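Local coordinates for protein nigerythrin (Desulfovibrio vulgaris subsp. vulgaris, PDB 1YUZ) that shows NADH peroxidase activity in vitro and carries a hemerythrin-like diiron centre and a rubredoxin-like iron centre in each subunit of a homodimer, at residues N32-I37 with P89-P94; H44-A49 with L108-N113. All coordinates share one frame; numbering follows the deposited sequence.

Contact 1. Residues N32-I37 with P89-P94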
loop_
_atom_site.group_PDB
_atom_site.type_symbol
_atom_site.label_atom_id
_atom_site.label_comp_id
_atom_site.label_asym_id
_atom_site.label_seq_id
_atom_site.Cartn_x
_atom_site.Cartn_y
_atom_site.Cartn_z
ATOM N N ASN B 32 -0.532 25.912 3.028
ATOM C CA ASN B 32 -0.322 24.486 2.812
ATOM C C ASN B 32 0.582 23.886 3.879
ATOM O O ASN B 32 0.359 22.763 4.331
ATOM C CB ASN B 32 0.252 24.234 1.420
ATOM C CG ASN B 32 -0.676 24.712 0.325
ATOM O OD1 ASN B 32 -1.891 24.771 0.519
ATOM N ND2 ASN B 32 -0.115 25.041 -0.832
ATOM N N LEU B 33 1.602 24.632 4.287
ATOM C CA LEU B 33 2.500 24.156 5.329
ATOM C C LEU B 33 1.701 23.938 6.610
ATOM O O LEU B 33 1.875 22.931 7.298
ATOM C CB LEU B 33 3.619 25.172 5.579
ATOM C CG LEU B 33 4.771 25.158 4.572
ATOM C CD1 LEU B 33 5.593 26.434 4.685
ATOM C CD2 LEU B 33 5.637 23.931 4.828
ATOM N N LYS B 34 0.815 24.880 6.923
ATOM C CA LYS B 34 -0.003 24.769 8.123
ATOM C C LYS B 34 -0.975 23.604 8.000
ATOM O O LYS B 34 -1.240 22.903 8.976
ATOM C CB LYS B 34 -0.784 26.060 8.361
ATOM C CG LYS B 34 0.082 27.266 8.653
ATOM C CD LYS B 34 -0.788 28.489 8.874
ATOM C CE LYS B 34 0.044 29.726 9.129
ATOM N NZ LYS B 34 -0.830 30.921 9.284
ATOM N N ALA B 35 -1.512 23.405 6.799
ATOM C CA ALA B 35 -2.452 22.315 6.568
ATOM C C ALA B 35 -1.740 20.981 6.741
ATOM O O ALA B 35 -2.292 20.039 7.308
ATOM C CB ALA B 35 -3.047 22.419 5.172
ATOM N N ALA B 36 -0.509 20.903 6.248
ATOM C CA ALA B 36 0.266 19.677 6.371
ATOM C C ALA B 36 0.540 19.399 7.844
ATOM O O ALA B 36 0.402 18.269 8.304
ATOM C CB ALA B 36 1.576 19.805 5.608
ATOM N N ILE B 37 0.923 20.431 8.588
ATOM C CA ILE B 37 1.198 20.255 10.005
ATOM C C ILE B 37 -0.057 19.741 10.700
ATOM O O ILE B 37 0.014 18.833 11.525
ATOM C CB ILE B 37 1.654 21.578 10.658
ATOM C CG1 ILE B 37 3.062 21.921 10.166
ATOM C CG2 ILE B 37 1.637 21.454 12.177
ATOM C CD1 ILE B 37 3.520 23.305 10.536
ATOM N N PRO B 89 6.211 34.029 13.093
ATOM C CA PRO B 89 6.707 33.735 14.442
ATOM C C PRO B 89 5.632 33.466 15.493
ATOM O O PRO B 89 5.862 32.722 16.448
ATOM C CB PRO B 89 7.541 34.970 14.777
ATOM C CG PRO B 89 8.043 35.402 13.439
ATOM C CD PRO B 89 6.812 35.273 12.582
ATOM N N GLY B 90 4.463 34.073 15.319
ATOM C CA GLY B 90 3.386 33.883 16.275
ATOM C C GLY B 90 2.653 32.566 16.119
ATOM O O GLY B 90 1.812 32.216 16.947
ATOM N N TYR B 91 2.968 31.830 15.059
ATOM C CA TYR B 91 2.319 30.549 14.803
ATOM C C TYR B 91 2.632 29.508 15.870
ATOM O O TYR B 91 3.788 29.314 16.249
ATOM C CB TYR B 91 2.741 30.001 13.439
ATOM C CG TYR B 91 2.227 28.605 13.170
ATOM C CD1 TYR B 91 0.889 28.381 12.843
ATOM C CD2 TYR B 91 3.073 27.501 13.272
ATOM C CE1 TYR B 91 0.407 27.087 12.626
ATOM C CE2 TYR B 91 2.602 26.209 13.060
ATOM C CZ TYR B 91 1.271 26.010 12.738
ATOM O OH TYR B 91 0.808 24.731 12.528
ATOM N N GLU B 92 1.591 28.832 16.339
ATOM C CA GLU B 92 1.739 27.793 17.348
ATOM C C GLU B 92 1.227 26.479 16.770
ATOM O O GLU B 92 0.151 26.439 16.171
ATOM C CB GLU B 92 0.935 28.152 18.601
ATOM C CG GLU B 92 1.346 29.464 19.243
ATOM C CD GLU B 92 2.785 29.452 19.719
ATOM O OE1 GLU B 92 3.099 28.676 20.647
ATOM O OE2 GLU B 92 3.603 30.214 19.161
ATOM N N LYS B 93 2.000 25.411 16.936
ATOM C CA LYS B 93 1.590 24.108 16.429
ATOM C C LYS B 93 0.300 23.689 17.116
ATOM O O LYS B 93 0.145 23.857 18.326
ATOM C CB LYS B 93 2.678 23.066 16.685
ATOM C CG LYS B 93 3.913 23.245 15.821
ATOM C CD LYS B 93 4.977 22.216 16.154
ATOM C CE LYS B 93 5.484 22.391 17.575
ATOM N NZ LYS B 93 6.533 21.394 17.913
ATOM N N PRO B 94 -0.648 23.138 16.348
ATOM C CA PRO B 94 -1.924 22.706 16.916
ATOM C C PRO B 94 -1.818 21.383 17.662
ATOM O O PRO B 94 -0.831 20.657 17.539
ATOM C CB PRO B 94 -2.812 22.594 15.687
ATOM C CG PRO B 94 -1.853 22.053 14.666
ATOM C CD PRO B 94 -0.622 22.914 14.889
HETATM O O HOH W 1 -1.391 23.909 11.446
#
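Residues 32-37 form a turn and a half of helix 29-56, and Tyr91 and Pro94 of the irregular segment 89-94 lie against them. The two backbones stay apart. Their nearest CA atoms are those of Ile37 and Lys93, 7.5 Å from each other, and no direct hydrogen bond crosses the gap. Side chains and one water bridge it. The Tyr91 side chain leaves its backbone with CG anti to the backbone N (chi1 174°), which sends the ring across to the helix. Lys34 runs past this ring in the opposite direction. Its chain is extended beyond CG, with CG 4.0 Å from Tyr91 CE1 and CE 4.0 Å from Tyr91 CD1. Its NZ is held by a salt bridge to Glu88, at the start of the loop. Ile37 meets the hydroxyl end of the tyrosine. Its CG2 is 3.4 Å from Tyr91 OH, and its CD1 is 4.0 Å from Tyr91 CE2. The same CG2 touches Pro94 CD at 3.8 Å, the two side chains crossing at about a right angle. One water sits at the edge of the Tyr91 ring, in its plane. It donates to Lys34 O at 2.7 Å and is hydrogen-bonded to Tyr91 OH at 2.6 Å. Tyr91 also touches Val84, and Ile37 touches Glu80, both on helix 60-87. This packing joins the loop after helix 60-87 to the first helix of the ferritin-like four-helix bundle. The packing is mainly apolar; the polar link between the segments runs through the water, which ties the phenol hydroxyl to the helix backbone at Lys34 O.

Contact 2. Residues H44-A49 with L108-N113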
loop_
_atom_site.group_PDB
_atom_site.type_symbol
_atom_site.label_atom_id
_atom_site.label_comp_id
_atom_site.label_asym_id
_atom_site.label_seq_id
_atom_site.Cartn_x
_atom_site.Cartn_y
_atom_site.Cartn_z
ATOM N N HIS B 44 -0.085 11.643 13.672
ATOM C CA HIS B 44 0.686 11.253 14.840
ATOM C C HIS B 44 -0.235 10.713 15.921
ATOM O O HIS B 44 0.048 9.683 16.533
ATOM C CB HIS B 44 1.479 12.440 15.385
ATOM C CG HIS B 44 2.362 12.083 16.537
ATOM N ND1 HIS B 44 1.902 11.996 17.833
ATOM C CD2 HIS B 44 3.670 11.739 16.577
ATOM C CE1 HIS B 44 2.892 11.614 18.622
ATOM N NE2 HIS B 44 3.975 11.452 17.884
ATOM N N ALA B 45 -1.339 11.411 16.156
ATOM C CA ALA B 45 -2.294 10.978 17.165
ATOM C C ALA B 45 -2.890 9.628 16.780
ATOM O O ALA B 45 -3.080 8.755 17.625
ATOM C CB ALA B 45 -3.396 12.018 17.321
ATOM N N LYS B 46 -3.176 9.451 15.498
ATOM C CA LYS B 46 -3.749 8.198 15.034
ATOM C C LYS B 46 -2.788 7.025 15.214
ATOM O O LYS B 46 -3.159 5.984 15.751
ATOM C CB LYS B 46 -4.151 8.310 13.563
ATOM C CG LYS B 46 -4.960 7.120 13.090
ATOM C CD LYS B 46 -5.510 7.304 11.690
ATOM C CE LYS B 46 -4.433 7.156 10.636
ATOM N NZ LYS B 46 -5.037 7.123 9.272
ATOM N N TYR B 47 -1.548 7.197 14.770
ATOM C CA TYR B 47 -0.557 6.137 14.877
ATOM C C TYR B 47 -0.216 5.815 16.318
ATOM O O TYR B 47 0.079 4.666 16.652
ATOM C CB TYR B 47 0.693 6.531 14.103
ATOM C CG TYR B 47 0.442 6.627 12.616
ATOM C CD1 TYR B 47 1.356 7.256 11.777
ATOM C CD2 TYR B 47 -0.714 6.080 12.046
ATOM C CE1 TYR B 47 1.129 7.341 10.407
ATOM C CE2 TYR B 47 -0.950 6.160 10.677
ATOM C CZ TYR B 47 -0.025 6.790 9.867
ATOM O OH TYR B 47 -0.248 6.875 8.515
ATOM N N THR B 48 -0.257 6.828 17.172
ATOM C CA THR B 48 0.023 6.628 18.583
ATOM C C THR B 48 -1.095 5.766 19.177
ATOM O O THR B 48 -0.837 4.846 19.955
ATOM C CB THR B 48 0.111 7.979 19.308
ATOM O OG1 THR B 48 1.237 8.701 18.797
ATOM C CG2 THR B 48 0.277 7.784 20.811
ATOM N N ALA B 49 -2.336 6.051 18.793
ATOM C CA ALA B 49 -3.460 5.263 19.283
ATOM C C ALA B 49 -3.374 3.846 18.701
ATOM O O ALA B 49 -3.622 2.861 19.397
ATOM C CB ALA B 49 -4.776 5.919 18.888
ATOM N N LEU B 108 -3.860 -0.929 10.166
ATOM C CA LEU B 108 -2.783 -0.933 9.184
ATOM C C LEU B 108 -3.324 -0.461 7.837
ATOM O O LEU B 108 -2.650 0.261 7.116
ATOM C CB LEU B 108 -2.185 -2.333 9.045
ATOM C CG LEU B 108 -1.253 -2.774 10.175
ATOM C CD1 LEU B 108 -0.975 -4.263 10.052
ATOM C CD2 LEU B 108 0.042 -1.984 10.115
ATOM N N ILE B 109 -4.545 -0.870 7.498
ATOM C CA ILE B 109 -5.156 -0.451 6.239
ATOM C C ILE B 109 -5.464 1.050 6.289
ATOM O O ILE B 109 -5.230 1.770 5.319
ATOM C CB ILE B 109 -6.453 -1.252 5.953
ATOM C CG1 ILE B 109 -6.103 -2.715 5.644
ATOM C CG2 ILE B 109 -7.224 -0.614 4.801
ATOM C CD1 ILE B 109 -5.268 -2.915 4.379
ATOM N N SER B 110 -5.982 1.521 7.419
ATOM C CA SER B 110 -6.274 2.942 7.576
ATOM C C SER B 110 -4.971 3.719 7.415
ATOM O O SER B 110 -4.925 4.755 6.752
ATOM C CB SER B 110 -6.871 3.202 8.960
ATOM O OG SER B 110 -7.059 4.588 9.185
ATOM N N GLY B 111 -3.908 3.213 8.028
ATOM C CA GLY B 111 -2.620 3.866 7.916
ATOM C C GLY B 111 -2.148 3.892 6.474
ATOM O O GLY B 111 -1.746 4.936 5.965
ATOM N N ALA B 112 -2.205 2.745 5.804
ATOM C CA ALA B 112 -1.772 2.667 4.418
ATOM C C ALA B 112 -2.550 3.635 3.537
ATOM O O ALA B 112 -1.966 4.322 2.699
ATOM C CB ALA B 112 -1.928 1.248 3.904
ATOM N N ASN B 113 -3.864 3.701 3.723
ATOM C CA ASN B 113 -4.671 4.601 2.911
ATOM C C ASN B 113 -4.303 6.055 3.149
ATOM O O ASN B 113 -4.247 6.850 2.208
ATOM C CB ASN B 113 -6.160 4.388 3.181
ATOM C CG ASN B 113 -6.671 3.093 2.590
ATOM O OD1 ASN B 113 -6.117 2.590 1.614
ATOM N ND2 ASN B 113 -7.740 2.552 3.169
#
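Lys46 NZ donates a hydrogen bond to Ser110 OG at 3.2 Å, joining helices 29-56 and 104-132. The same ammonium group makes a weak bond to Ser110 O at 3.5 Å, so both oxygens of one residue receive it. The lysine starts with CG anti to the backbone N (chi1 -170°) and bends at chi3 (74°) near its tip. Its CE lies 3.9 Å from Ser110 OG. Tyr47, on the same helix, reaches the next residue of the partner. Its CE2 is 4.0 Å from Gly111 CA, and its OH is 3.5 Å from Gly111 O without a hydrogen bond between them. Gly111 has no side chain, so the ring lies against bare backbone. The Tyr47 hydroxyl is instead hydrogen-bonded to Glu115 OE2. Glu115 is a ligand of the iron(II) ion, so Tyr47 is a second-shell residue of the diiron site. This bond is consistent with a part in orienting the carboxylate. Tyr47 also touches Glu73, which binds both irons, and its ring makes an edge-to-face contact with Tyr156. The axes of segments 44-49 and 108-113 approach to 11.0 Å and run nearly antiparallel, at 158°. The spacing is wide, and long side chains bridge it. Helix 60-87 supplies Thr69 beside Tyr47, and helix 136-161 packs on Leu108 and Ala112. Lys46 also touches Pro99 of the long loop. Towards the dimer interface, Ile109 and Asn113 pack on Ser120 and Ile116 of the second subunit.

Overall arrangement
Both contacts use helix 29-56, and their centres lie 21 Å apart. They do not touch each other. Contact 1 sits farther from the centre of the chain, where a loop segment meets the helix. Contact 2 lies deeper and pairs two helices of the bundle. Each is only partly buried. Contact 1 is mostly apolar, with a water as its polar link. In contact 2 a lysine donates directly to a serine, with one of its two bonds weak, and a tyrosine ring packs on a glycine. Their lysines differ too: one is salt-bridged to a glutamate beside the loop, the other bonds to a serine. Contact 2 borders the diiron site and the second subunit, while contact 1 is more remote from the metals.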